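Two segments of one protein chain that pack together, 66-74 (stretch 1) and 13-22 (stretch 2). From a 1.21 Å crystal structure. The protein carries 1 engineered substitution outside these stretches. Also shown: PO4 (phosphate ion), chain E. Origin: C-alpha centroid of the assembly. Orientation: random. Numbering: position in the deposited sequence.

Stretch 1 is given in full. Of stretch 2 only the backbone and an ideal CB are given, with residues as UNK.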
# COMPACT_ATOMS: atom_id res chain seq x y z
N ASP A 66 -0.88 -1.47 13.80
CA ASP A 66 0.36 -0.77 14.13
C ASP A 66 1.05 -0.33 12.84
O ASP A 66 1.49 -1.16 12.05
CB ASP A 66 1.26 -1.70 14.94
CG ASP A 66 2.55 -1.03 15.38
OD1 ASP A 66 2.86 0.07 14.89
OD2 ASP A 66 3.25 -1.61 16.24
N VAL A 67 1.14 0.99 12.64
CA VAL A 67 1.88 1.58 11.53
C VAL A 67 3.08 2.38 12.03
O VAL A 67 3.55 3.29 11.35
CB VAL A 67 0.96 2.40 10.61
CG1 VAL A 67 1.61 2.63 9.25
CG2 VAL A 67 -0.38 1.70 10.43
N GLU A 68 3.57 2.06 13.22
CA GLU A 68 4.79 2.66 13.72
C GLU A 68 5.99 1.99 13.07
O GLU A 68 5.90 0.91 12.49
CB GLU A 68 4.88 2.49 15.24
CG GLU A 68 3.84 3.29 16.01
CD GLU A 68 4.19 4.76 16.12
OE1 GLU A 68 5.29 5.15 15.69
OE2 GLU A 68 3.36 5.53 16.65
N ASN A 69 7.14 2.67 13.15
CA ASN A 69 8.40 2.11 12.69
C ASN A 69 8.37 1.80 11.20
O ASN A 69 9.00 0.85 10.74
CB ASN A 69 8.79 0.88 13.50
CG ASN A 69 8.76 1.14 14.99
OD1 ASN A 69 8.10 0.42 15.75
ND2 ASN A 69 9.45 2.18 15.42
N HIS A 70 7.63 2.60 10.44
CA HIS A 70 7.65 2.52 8.99
C HIS A 70 8.68 3.49 8.44
O HIS A 70 8.92 4.56 9.00
CB HIS A 70 6.28 2.88 8.43
CG HIS A 70 6.25 2.97 6.94
ND1 HIS A 70 6.33 1.87 6.12
CD2 HIS A 70 6.17 4.05 6.11
CE1 HIS A 70 6.30 2.26 4.85
NE2 HIS A 70 6.20 3.57 4.82
N GLN A 71 9.31 3.10 7.33
CA GLN A 71 10.22 3.96 6.59
C GLN A 71 9.82 3.92 5.12
O GLN A 71 9.86 2.86 4.50
CB GLN A 71 11.67 3.50 6.76
CG GLN A 71 12.20 3.62 8.17
CD GLN A 71 13.61 3.06 8.29
OE1 GLN A 71 13.86 1.90 7.97
NE2 GLN A 71 14.54 3.89 8.75
N SER A 72 9.45 5.08 4.58
CA SER A 72 9.10 5.16 3.17
C SER A 72 10.27 4.73 2.30
O SER A 72 11.43 5.09 2.56
CB SER A 72 8.71 6.60 2.83
OG SER A 72 8.55 6.77 1.43
N GLN A 73 9.98 3.95 1.26
CA GLN A 73 11.00 3.51 0.32
C GLN A 73 10.49 3.65 -1.11
O GLN A 73 9.29 3.62 -1.37
CB GLN A 73 11.45 2.06 0.58
CG GLN A 73 10.49 0.99 0.09
CD GLN A 73 11.03 -0.41 0.32
OE1 GLN A 73 12.22 -0.65 0.16
NE2 GLN A 73 10.15 -1.32 0.71
N GLN A 74 11.44 3.77 -2.03
CA GLN A 74 11.16 3.98 -3.44
C GLN A 74 10.94 2.65 -4.15
O GLN A 74 11.63 1.67 -3.89
CB GLN A 74 12.34 4.71 -4.09
CG GLN A 74 12.28 4.81 -5.61
CD GLN A 74 11.11 5.63 -6.11
OE1 GLN A 74 10.78 6.68 -5.55
NE2 GLN A 74 10.48 5.16 -7.18
N UNK A 13 2.21 6.14 -3.99
CA UNK A 13 3.04 7.22 -4.52
C UNK A 13 4.11 7.66 -3.52
O UNK A 13 5.30 7.62 -3.82
CB UNK A 13 2.16 8.41 -4.90
N UNK A 14 3.70 8.10 -2.33
CA UNK A 14 4.64 8.63 -1.37
C UNK A 14 5.14 7.60 -0.37
O UNK A 14 6.19 7.79 0.26
CB UNK A 14 4.00 9.80 -0.62
N UNK A 15 4.40 6.51 -0.21
CA UNK A 15 4.70 5.48 0.78
C UNK A 15 4.71 6.05 2.20
O UNK A 15 5.50 5.65 3.05
CB UNK A 15 6.05 4.83 0.47
N UNK A 16 3.79 6.98 2.46
CA UNK A 16 3.61 7.52 3.81
C UNK A 16 2.17 7.44 4.31
O UNK A 16 1.96 7.54 5.53
CB UNK A 16 4.07 8.98 3.85
N UNK A 17 1.17 7.27 3.45
CA UNK A 17 -0.22 7.26 3.89
C UNK A 17 -0.91 5.93 3.58
O UNK A 17 -1.02 5.07 4.45
CB UNK A 17 -0.98 8.41 3.23
N UNK A 18 -1.37 5.75 2.34
CA UNK A 18 -2.17 4.58 2.00
C UNK A 18 -1.34 3.31 2.01
O UNK A 18 -1.76 2.28 2.54
CB UNK A 18 -2.82 4.76 0.63
N UNK A 19 -0.16 3.34 1.38
CA UNK A 19 0.56 2.09 1.18
C UNK A 19 1.12 1.53 2.48
O UNK A 19 1.05 0.31 2.68
CB UNK A 19 1.70 2.30 0.18
N UNK A 20 1.65 2.34 3.42
CA UNK A 20 2.00 1.75 4.72
C UNK A 20 0.78 1.26 5.49
O UNK A 20 0.86 0.23 6.17
CB UNK A 20 2.76 2.77 5.57
N UNK A 21 -0.34 1.96 5.40
CA UNK A 21 -1.56 1.50 6.05
C UNK A 21 -1.99 0.15 5.48
O UNK A 21 -2.26 -0.80 6.23
CB UNK A 21 -2.68 2.53 5.88
N UNK A 22 -2.06 0.05 4.15
CA UNK A 22 -2.43 -1.21 3.53
C UNK A 22 -1.47 -2.33 3.86
O UNK A 22 -1.88 -3.47 4.08
CB UNK A 22 -2.51 -1.04 2.01
P PO4 E . 0.79 6.97 -0.28
O1 PO4 E . 1.59 7.93 0.57
O2 PO4 E . -0.66 7.10 0.10
O3 PO4 E . 1.29 5.58 0.02
O4 PO4 E . 0.98 7.33 -1.74

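Position 13 lies out of reach of stretch 1, which sets no demand on the side chain. The residue is Val13, whose backbone N donates to PO4 O4 at 2.8 Å.

At position 14 CA-to-CB points away from stretch 1, and an ideal CB would sit 3.3 Å from PO4 O1. That crowding favours glycine. The residue is Gly14. Its O accepts a hydrogen bond from Ser72 OG at 2.8 Å, and its N donates to PO4 O4 at 2.9 Å.

Position 15 has phi/psi of 59/38, a left-handed conformation that glycine, asparagine and aspartate tolerate best. CA-to-CB points toward stretch 1, and the ideal CB is 3.3 Å from Ser72 OG, so space is tight. The backbone N of Gln73 lies nearby as a donor. A short side chain with an acceptor, asparagine or aspartate, would suit. The residue is Asn15. Its OD1 accepts from Gln73 N at 2.9 Å. A water oxygen lies 2.9 Å from Asn15 OD1 and 2.8 Å from Gln71 O and can link them. The amide nitrogen reaches position 19, so the amide ties stretch 1 to the start of the helix. The backbone also takes part: His70 NE2 donates to Asn15 O at 2.8 Å, near the plane of the ring.

At position 16 CA-to-CB points sideways, and the ideal CB is 5.3 Å from Ser72 CB. Several aliphatic side chains could fit. The residue is Ile16. Its CG2 comes to 4.0 Å from Ser72 CB, while the end of the side chain leads away.

Position 17 points away from stretch 1, which leaves the choice open. It is Cys17, the N-cap of the helix, and its N donates to PO4 O1 at 3.0 Å.

Position 18 is out of reach of stretch 1, but the phosphate invites a donor or a positive charge. The residue is Arg18, whose NE donates to PO4 O2 at 2.8 Å and NH2 to PO4 O4 at 3.0 Å.

Position 19 points sideways. A small hydroxyl would suit the nearby phosphate. Ser19 OG donates to PO4 O3 at 2.6 Å. Ser19 OG also accepts from Asn15 ND2 at 2.9 Å.

At position 20 CA-to-CB points toward stretch 1. The ideal CB is 3.6 Å from His70 NE2 and 3.9 Å from Val67 CG1. A compact apolar residue fits, such as alanine, valine or proline. The residue is Pro20. Its CB lies 3.5 Å from the His70 ring centroid, a CH-pi contact over the face, and 4.0 Å from Val67 CG1.

Position 21 points away, so many residues would do. Thr21 OG1 donates to Cys17 O at 2.8 Å.

Position 22, out of reach, is Gly22.

Stretch 2 13-22: VGNICRSPTG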
# COMPACT_ATOMS: atom_id res chain seq x y z
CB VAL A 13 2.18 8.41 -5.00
CG1 VAL A 13 3.05 9.56 -5.49
CG2 VAL A 13 1.23 7.95 -6.11
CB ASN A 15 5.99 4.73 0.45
CG ASN A 15 6.14 3.40 1.20
OD1 ASN A 15 7.24 3.02 1.59
ND2 ASN A 15 5.03 2.69 1.39
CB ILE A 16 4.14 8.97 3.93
CG1 ILE A 16 3.48 9.88 2.89
CG2 ILE A 16 5.66 8.99 3.81
CD1 ILE A 16 3.69 11.37 3.15
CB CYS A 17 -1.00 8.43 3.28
SG CYS A 17 -0.48 10.06 3.88
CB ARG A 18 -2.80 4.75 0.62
CG ARG A 18 -3.81 5.86 0.50
CD ARG A 18 -4.05 6.19 -0.95
NE ARG A 18 -2.84 6.74 -1.56
CZ ARG A 18 -2.72 7.09 -2.83
NH1 ARG A 18 -3.75 6.94 -3.66
NH2 ARG A 18 -1.58 7.58 -3.29
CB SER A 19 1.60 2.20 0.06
OG SER A 19 2.47 3.29 0.23
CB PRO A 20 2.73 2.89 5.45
CG PRO A 20 2.31 4.12 4.77
CD PRO A 20 2.08 3.74 3.33
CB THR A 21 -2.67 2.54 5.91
OG1 THR A 21 -2.27 3.76 6.55
CG2 THR A 21 -3.96 2.05 6.56
O HOH W 1 8.65 0.86 3.02
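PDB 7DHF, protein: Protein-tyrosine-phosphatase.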